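PDB 4KT7: 2-C-methyl-D-erythritol 4-phosphate cytidylyltransferase from Anaerococcus prevotii, which catalyses CTP-dependent conversion of 2-C-methyl-D-erythritol 4-phosphate to 4-CDP-2-C-methyl-D-erythritol, releasing diphosphate, in isoprenoid biosynthesis. Local coordinates for the interface of chains A and B. Residues are numbered along the deposited sequence; one frame, centred on the assembly and turned at random. Chains: chain A/B, 2-C-methyl-D-erythritol 4-phosphate cytidylyltransferase.

Contact 1 and contact 2 lie about 16 Å apart, measured between the centres of their C-alpha atoms, and share no residue. They are joined through chain B: strand 144-147 supplies contact 2, and the turn after it, leading into strand 153-155, supplies contact 1. Chain A receives this segment on two strands, 162-166 in contact 2 and 206-210 in contact 1, pairing with it antiparallel in both. The two-fold symmetry repeats each contact with the chains exchanged. Such reciprocal exchange of arms fits the homodimer typical of IspD enzymes, although the crystal assembly alone does not establish the oligomer in solution.

Contact 1: the interface of chains A and B. Residues chain A 131, 205-207; chain B 148, 151-153.
The ring of B:Tyr152 lies between the aliphatic parts of A:Lys205 and A:Lys207, which approach from opposite sides of its plane. A:Lys207 CD sits over one face, offset toward the rim and 3.9 Å from the ring centroid, a CH-pi contact. Its CG is anti to the backbone N, and the bend at chi2 (72°) swings the chain across the ring. On the other side A:Lys205 CB meets the rim at B:Tyr152 CD1, 3.4 Å away, its side chain crossing the tyrosine at about a right angle. Next to this core A:Val206 and B:Val153 lie side by side, pointing the same way, with A:Val206 CB 4.0 Å from B:Val153 CG2.

Polar contacts lie at its rim. B:Val153 N donates to A:Val206 O at 3.0 Å; here, in the two-fold interface, the turn of B:Asp148 to B:Val153 docks antiparallel on the start of A strand 206-210, probably helping to hold the exchanged arm in the dimer. At the ring tip B:Tyr152 OH donates to A:Asn131 OD1 at 3.0 Å, in the amide's carbonyl plane and on a lone pair; the amide and ring planes are 65° apart. B:Tyr152 N donates to B:Asp148 OD1 from above the carboxylate plane, tying the turn together. The opposite charges of A:Lys205 and B:Asp148 do not touch but are bridged by waters: water 3 lies 3.0 Å from A:Lys205 NZ and 2.5 Å from B:Asp148 OD2.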
loop_
_atom_site.group_PDB
_atom_site.type_symbol
_atom_site.label_atom_id
_atom_site.label_comp_id
_atom_site.label_asym_id
_atom_site.label_seq_id
_atom_site.Cartn_x
_atom_site.Cartn_y
_atom_site.Cartn_z
ATOM N N ASN A 131 -5.369 20.612 -17.581
ATOM C CA ASN A 131 -5.907 19.262 -17.689
ATOM C C ASN A 131 -7.350 19.259 -17.239
ATOM O O ASN A 131 -7.732 20.061 -16.381
ATOM C CB ASN A 131 -5.118 18.318 -16.789
ATOM C CG ASN A 131 -3.629 18.358 -17.072
ATOM O OD1 ASN A 131 -3.158 17.777 -18.053
ATOM N ND2 ASN A 131 -2.873 19.032 -16.193
ATOM N N LYS A 205 -6.489 13.206 -21.065
ATOM C CA LYS A 205 -5.609 12.473 -20.150
ATOM C C LYS A 205 -5.785 12.870 -18.682
ATOM O O LYS A 205 -6.148 14.013 -18.367
ATOM C CB LYS A 205 -4.145 12.626 -20.592
ATOM C CG LYS A 205 -3.843 11.968 -21.933
ATOM C CD LYS A 205 -2.430 11.371 -21.967
ATOM C CE LYS A 205 -2.337 10.283 -23.038
ATOM N NZ LYS A 205 -0.944 9.900 -23.411
ATOM N N VAL A 206 -5.545 11.910 -17.787
ATOM C CA VAL A 206 -5.709 12.136 -16.366
ATOM C C VAL A 206 -4.338 12.484 -15.807
ATOM O O VAL A 206 -3.422 11.667 -15.848
ATOM C CB VAL A 206 -6.285 10.885 -15.645
ATOM C CG1 VAL A 206 -6.503 11.173 -14.139
ATOM C CG2 VAL A 206 -7.580 10.446 -16.301
ATOM N N LYS A 207 -4.191 13.710 -15.307
ATOM C CA LYS A 207 -2.914 14.169 -14.793
ATOM C C LYS A 207 -2.704 13.640 -13.389
ATOM O O LYS A 207 -3.629 13.631 -12.558
ATOM C CB LYS A 207 -2.854 15.704 -14.779
ATOM C CG LYS A 207 -1.528 16.280 -14.290
ATOM C CD LYS A 207 -0.426 16.056 -15.346
ATOM C CE LYS A 207 0.960 16.301 -14.764
ATOM N NZ LYS A 207 1.997 16.164 -15.834
ATOM N N ASP B 148 2.487 6.963 -16.876
ATOM C CA ASP B 148 3.542 7.124 -17.883
ATOM C C ASP B 148 4.628 8.101 -17.439
ATOM O O ASP B 148 4.574 8.641 -16.333
ATOM C CB ASP B 148 2.988 7.469 -19.284
ATOM C CG ASP B 148 2.401 8.866 -19.374
ATOM O OD1 ASP B 148 2.672 9.723 -18.493
ATOM O OD2 ASP B 148 1.673 9.122 -20.363
HETATM N N MSE B 151 3.714 11.687 -16.132
HETATM C CA MSE B 151 2.809 11.735 -14.977
HETATM C C MSE B 151 1.361 11.879 -15.451
HETATM O O MSE B 151 0.616 12.720 -14.948
HETATM C CB MSE B 151 3.185 12.891 -14.028
HETATM C CG MSE B 151 4.539 12.726 -13.351
HETATM SE SE MSE B 151 4.431 11.261 -12.074
HETATM C CE MSE B 151 3.358 12.178 -10.725
ATOM N N TYR B 152 0.993 11.086 -16.456
ATOM C CA TYR B 152 -0.405 10.888 -16.828
ATOM C C TYR B 152 -0.724 9.418 -16.632
ATOM O O TYR B 152 0.161 8.566 -16.778
ATOM C CB TYR B 152 -0.641 11.268 -18.296
ATOM C CG TYR B 152 -0.596 12.750 -18.547
ATOM C CD1 TYR B 152 -1.721 13.530 -18.362
ATOM C CD2 TYR B 152 0.565 13.369 -18.963
ATOM C CE1 TYR B 152 -1.697 14.883 -18.590
ATOM C CE2 TYR B 152 0.607 14.734 -19.183
ATOM C CZ TYR B 152 -0.528 15.486 -18.994
ATOM O OH TYR B 152 -0.501 16.845 -19.215
ATOM N N VAL B 153 -1.971 9.104 -16.294
ATOM C CA VAL B 153 -2.350 7.705 -16.142
ATOM C C VAL B 153 -2.201 6.969 -17.473
ATOM O O VAL B 153 -2.639 7.477 -18.518
ATOM C CB VAL B 153 -3.794 7.563 -15.611
ATOM C CG1 VAL B 153 -4.285 6.080 -15.687
ATOM C CG2 VAL B 153 -3.875 8.113 -14.183
HETATM O O HOH W 1 -4.639 9.423 -18.987
HETATM O O HOH W 2 -1.119 7.879 -20.997
HETATM O O HOH W 3 1.466 10.987 -21.980
#

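Contact 2: the interface of chains A and B. Residues chain A 140, 144, 162-165; chain B 140, 142-145, 164.
A:Tyr163 and B:Lys145 exchange backbone hydrogen bonds, A:Tyr163 N to B:Lys145 O at 3.1 Å and B:Lys145 N to A:Tyr163 O at 2.9 Å, which sets strands A:162-166 and B:144-147 antiparallel, and a further bond from A:Ile165 N to B:Thr143 O at 3.0 Å extends the pairing to B:Thr143, just before the start of the chain B strand.

Among the side chains, A:Ile165 is flanked by B:Thr143 and B:Lys145, two residues apart along chain B. Its CG1 lies between the backbone N and the carbonyl carbon (chi1 71°), a placement that directs CD1 to B:Thr143 CB, 3.8 Å away. The other branch, CG2, meets the alkyl chain of B:Lys145 and comes within 3.6 Å of its CE. Thus the methylene groups of the lysine, rather than its amine, do the packing here. A:Val162 CG1 similarly touches B:Val144 CG1, their side chains crossing obliquely.

A:Asn164 and B:Asn164 meet across a water instead of touching. A:Asn164 ND2 donates to water 4 at 2.9 Å, and the same water lies 2.5 Å from B:Asn164 OD1. The amides are turned nearly half a revolution relative to each other, chi2 being 121° in chain A and -50° in chain B. As modelled, one presents its NH2 and the other its oxygen, an apparent departure from the two-fold that would suit one shared water. Each amide also comes up against a valine methyl of the opposite chain: B:Val144 CG2 meets A:Asn164 ND2, and A:Val144 CG2 lies 3.5 Å from B:Asn164 OD1.

With its symmetric twin, this intermolecular strand pairing probably helps hold the dimer together and sets the register of the exchanged arms.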
loop_
_atom_site.group_PDB
_atom_site.type_symbol
_atom_site.label_atom_id
_atom_site.label_comp_id
_atom_site.label_asym_id
_atom_site.label_seq_id
_atom_site.Cartn_x
_atom_site.Cartn_y
_atom_site.Cartn_z
ATOM N N SER A 140 4.305 3.362 -5.403
ATOM C CA SER A 140 4.120 2.287 -4.442
ATOM C C SER A 140 5.459 1.924 -3.842
ATOM O O SER A 140 6.435 1.653 -4.566
ATOM C CB SER A 140 3.485 1.054 -5.096
ATOM O OG SER A 140 3.464 -0.019 -4.168
ATOM N N VAL A 144 4.694 -4.417 -6.443
ATOM C CA VAL A 144 3.486 -4.975 -7.039
ATOM C C VAL A 144 3.771 -6.064 -8.082
ATOM O O VAL A 144 4.723 -5.949 -8.857
ATOM C CB VAL A 144 2.672 -3.858 -7.722
ATOM C CG1 VAL A 144 1.572 -4.445 -8.592
ATOM C CG2 VAL A 144 2.082 -2.942 -6.663
ATOM N N VAL A 162 4.418 2.420 -10.960
ATOM C CA VAL A 162 3.339 1.843 -10.155
ATOM C C VAL A 162 2.942 2.785 -8.999
ATOM O O VAL A 162 3.732 3.017 -8.092
ATOM C CB VAL A 162 3.753 0.467 -9.556
ATOM C CG1 VAL A 162 2.605 -0.113 -8.755
ATOM C CG2 VAL A 162 4.204 -0.519 -10.673
ATOM N N TYR A 163 1.728 3.327 -9.047
ATOM C CA TYR A 163 1.256 4.288 -8.045
ATOM C C TYR A 163 -0.044 3.884 -7.369
ATOM O O TYR A 163 -0.941 3.331 -7.999
ATOM C CB TYR A 163 1.047 5.671 -8.671
ATOM C CG TYR A 163 2.313 6.437 -8.950
ATOM C CD1 TYR A 163 3.307 5.913 -9.776
ATOM C CD2 TYR A 163 2.517 7.692 -8.403
ATOM C CE1 TYR A 163 4.478 6.621 -10.032
ATOM C CE2 TYR A 163 3.679 8.412 -8.661
ATOM C CZ TYR A 163 4.648 7.876 -9.479
ATOM O OH TYR A 163 5.781 8.606 -9.738
ATOM N N ASN A 164 -0.144 4.185 -6.078
ATOM C CA ASN A 164 -1.368 3.967 -5.327
ATOM C C ASN A 164 -2.124 5.277 -5.285
ATOM O O ASN A 164 -1.553 6.283 -4.875
ATOM C CB ASN A 164 -1.030 3.562 -3.889
ATOM C CG ASN A 164 -0.219 2.278 -3.818
ATOM O OD1 ASN A 164 0.902 2.251 -3.293
ATOM N ND2 ASN A 164 -0.789 1.205 -4.328
ATOM N N ILE A 165 -3.396 5.287 -5.670
ATOM C CA ILE A 165 -4.140 6.541 -5.669
ATOM C C ILE A 165 -4.620 6.943 -4.292
ATOM O O ILE A 165 -4.794 6.114 -3.400
ATOM C CB ILE A 165 -5.354 6.514 -6.627
ATOM C CG1 ILE A 165 -6.451 5.603 -6.079
ATOM C CG2 ILE A 165 -4.906 6.070 -8.018
ATOM C CD1 ILE A 165 -7.710 5.599 -6.912
ATOM N N SER B 140 -3.753 -5.948 -3.267
ATOM C CA SER B 140 -3.583 -4.576 -2.799
ATOM C C SER B 140 -4.927 -4.007 -2.400
ATOM O O SER B 140 -5.898 -4.081 -3.168
ATOM C CB SER B 140 -2.958 -3.675 -3.885
ATOM O OG SER B 140 -3.019 -2.303 -3.485
ATOM N N ASP B 142 -5.104 -0.837 -1.672
ATOM C CA ASP B 142 -5.035 0.486 -2.296
ATOM C C ASP B 142 -5.096 0.334 -3.811
ATOM O O ASP B 142 -4.395 -0.497 -4.366
ATOM C CB ASP B 142 -3.735 1.194 -1.916
ATOM C CG ASP B 142 -3.624 1.451 -0.420
ATOM O OD1 ASP B 142 -4.574 2.024 0.154
ATOM O OD2 ASP B 142 -2.597 1.066 0.182
ATOM N N THR B 143 -5.920 1.136 -4.480
ATOM C CA THR B 143 -6.063 1.019 -5.935
ATOM C C THR B 143 -4.779 1.455 -6.614
ATOM O O THR B 143 -4.260 2.539 -6.322
ATOM C CB THR B 143 -7.208 1.887 -6.464
ATOM O OG1 THR B 143 -8.435 1.448 -5.883
ATOM C CG2 THR B 143 -7.289 1.801 -7.987
ATOM N N VAL B 144 -4.267 0.612 -7.514
ATOM C CA VAL B 144 -3.047 0.904 -8.266
ATOM C C VAL B 144 -3.399 1.432 -9.651
ATOM O O VAL B 144 -4.408 1.010 -10.250
ATOM C CB VAL B 144 -2.139 -0.348 -8.384
ATOM C CG1 VAL B 144 -1.070 -0.187 -9.499
ATOM C CG2 VAL B 144 -1.479 -0.640 -7.038
ATOM N N LYS B 145 -2.602 2.394 -10.125
ATOM C CA LYS B 145 -2.590 2.767 -11.541
ATOM C C LYS B 145 -1.186 2.695 -12.108
ATOM O O LYS B 145 -0.224 2.965 -11.398
ATOM C CB LYS B 145 -3.177 4.172 -11.734
ATOM C CG LYS B 145 -4.653 4.215 -11.354
ATOM C CD LYS B 145 -5.339 5.527 -11.740
ATOM C CE LYS B 145 -6.707 5.627 -11.104
ATOM N NZ LYS B 145 -7.806 5.120 -11.969
ATOM N N ASN B 164 0.583 -7.120 -3.668
ATOM C CA ASN B 164 1.802 -6.606 -3.031
ATOM C C ASN B 164 2.596 -7.759 -2.408
ATOM O O ASN B 164 2.046 -8.504 -1.601
ATOM C CB ASN B 164 1.422 -5.634 -1.918
ATOM C CG ASN B 164 0.753 -4.369 -2.452
ATOM O OD1 ASN B 164 1.271 -3.726 -3.364
ATOM N ND2 ASN B 164 -0.386 -4.008 -1.879
HETATM O O HOH W 4 0.305 -1.478 -3.807
#